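Local coordinates for protein PML (Homo sapiens, PDB 6IMQ) that scaffolds PML nuclear bodies, whose biogenesis is regulated by oligomerization through its zinc-binding B1-box, at the interface of chains A and B. Residues are numbered along the deposited sequence; one frame, centred on the assembly and turned at random. Chains: chain A/B, Protein PML.

The interface of chains A and B. Residues chain A 29, 47, 49; chain B 24, 46-48.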
loop_
_atom_site.group_PDB
_atom_site.type_symbol
_atom_site.label_atom_id
_atom_site.label_comp_id
_atom_site.label_asym_id
_atom_site.label_seq_id
_atom_site.Cartn_x
_atom_site.Cartn_y
_atom_site.Cartn_z
ATOM N N LEU A 29 2.233 6.302 -3.117
ATOM C CA LEU A 29 2.051 6.752 -1.750
ATOM C C LEU A 29 2.336 8.244 -1.666
ATOM O O LEU A 29 3.363 8.709 -2.169
ATOM C CB LEU A 29 3.004 6.003 -0.830
ATOM C CG LEU A 29 2.808 4.496 -0.718
ATOM C CD1 LEU A 29 4.070 3.884 -0.169
ATOM C CD2 LEU A 29 1.607 4.255 0.141
ATOM N N ARG A 47 -7.374 6.403 -1.160
ATOM C CA ARG A 47 -7.801 6.075 0.194
ATOM C C ARG A 47 -6.688 6.429 1.152
ATOM O O ARG A 47 -5.509 6.436 0.754
ATOM C CB ARG A 47 -8.121 4.578 0.328
ATOM C CG ARG A 47 -6.955 3.748 -0.203
ATOM C CD ARG A 47 -7.161 2.256 -0.086
ATOM N NE ARG A 47 -7.396 1.764 1.264
ATOM C CZ ARG A 47 -6.492 1.141 2.010
ATOM N NH1 ARG A 47 -5.261 0.935 1.561
ATOM N NH2 ARG A 47 -6.834 0.717 3.215
ATOM N N LEU A 49 -4.101 5.486 4.163
ATOM C CA LEU A 49 -3.384 4.238 4.377
ATOM C C LEU A 49 -3.946 3.424 5.532
ATOM O O LEU A 49 -3.849 2.192 5.516
ATOM C CB LEU A 49 -1.920 4.543 4.661
ATOM C CG LEU A 49 -0.968 4.841 3.515
ATOM C CD1 LEU A 49 0.425 4.991 4.087
ATOM C CD2 LEU A 49 -1.027 3.697 2.530
ATOM N N PHE B 24 2.282 -2.529 6.448
ATOM C CA PHE B 24 3.526 -1.930 6.912
ATOM C C PHE B 24 3.865 -2.325 8.346
ATOM O O PHE B 24 5.046 -2.355 8.707
ATOM C CB PHE B 24 3.439 -0.408 6.786
ATOM C CG PHE B 24 3.417 0.077 5.374
ATOM C CD1 PHE B 24 4.555 -0.003 4.598
ATOM C CD2 PHE B 24 2.267 0.611 4.814
ATOM C CE1 PHE B 24 4.559 0.435 3.296
ATOM C CE2 PHE B 24 2.263 1.056 3.509
ATOM C CZ PHE B 24 3.415 0.965 2.746
ATOM N N ALA B 46 -1.464 -0.009 5.735
ATOM C CA ALA B 46 -1.222 -1.005 4.702
ATOM C C ALA B 46 -1.541 -0.368 3.367
ATOM O O ALA B 46 -2.201 0.676 3.295
ATOM C CB ALA B 46 -2.059 -2.270 4.920
ATOM N N ARG B 47 -1.091 -1.014 2.304
ATOM C CA ARG B 47 -1.320 -0.445 0.995
ATOM C C ARG B 47 -1.583 -1.512 -0.052
ATOM O O ARG B 47 -1.077 -2.638 0.050
ATOM C CB ARG B 47 -0.119 0.399 0.552
ATOM C CG ARG B 47 1.090 -0.413 0.150
ATOM C CD ARG B 47 1.754 0.370 -0.948
ATOM N NE ARG B 47 3.138 0.051 -1.222
ATOM C CZ ARG B 47 3.550 -0.455 -2.376
ATOM N NH1 ARG B 47 2.679 -0.717 -3.344
ATOM N NH2 ARG B 47 4.833 -0.696 -2.564
ATOM N N PRO B 48 -2.354 -1.171 -1.081
ATOM C CA PRO B 48 -2.402 -2.022 -2.271
ATOM C C PRO B 48 -1.017 -2.137 -2.881
ATOM O O PRO B 48 -0.181 -1.241 -2.755
ATOM C CB PRO B 48 -3.371 -1.287 -3.206
ATOM C CG PRO B 48 -4.169 -0.364 -2.288
ATOM C CD PRO B 48 -3.182 0.041 -1.225
#
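Two B1-boxes, zinc fingers of the B-box family, meet here in a protein-protein interface, part of the packing that joins them into the multimer; it is not an exact two-fold, and the residues paired here differ between the copies. A:Leu49 and B:Ala46 make the polar link. The backbone N of B:Ala46 donates a long but nearly straight hydrogen bond to O of A:Leu49 (3.3 Å, 168° at H), reaching it from above the carbonyl plane. B:Ala46 takes part through its backbone, its methyl turned away from A:Leu49. Its O lies 3.2 Å from O of A:Leu49, an unfavourable pair of acceptors. CD2 of A:Leu49 packs on O of B:Ala46 (3.3 Å) and CB of B:Arg47 (4.0 Å), the leucine and arginine running side by side. A:Leu29, from strand 28-30, crosses B:Arg47 at about a right angle and sets CD2 4.0 Å from CD of the arginine. Its forked end lets CD1 approach NE of B:Arg47 and CZ of B:Phe24 (4.2 Å), which comes from the opposite direction. The B:Arg47 chain, bent at chi2 (147°), lays its CB and CD methylenes against the leucines; NH1 turns back to O of B:Pro48 (3.0 Å), on a lone pair in the carbonyl plane, helping fix the arm. A:Arg47, bent at chi3 (-58°), slides past B:Pro48, whose restrained ring offers CD 3.6 Å from NH1. This NH1 also nears O of B:Ala46, where its probable positive charge may ease the crowded oxygens.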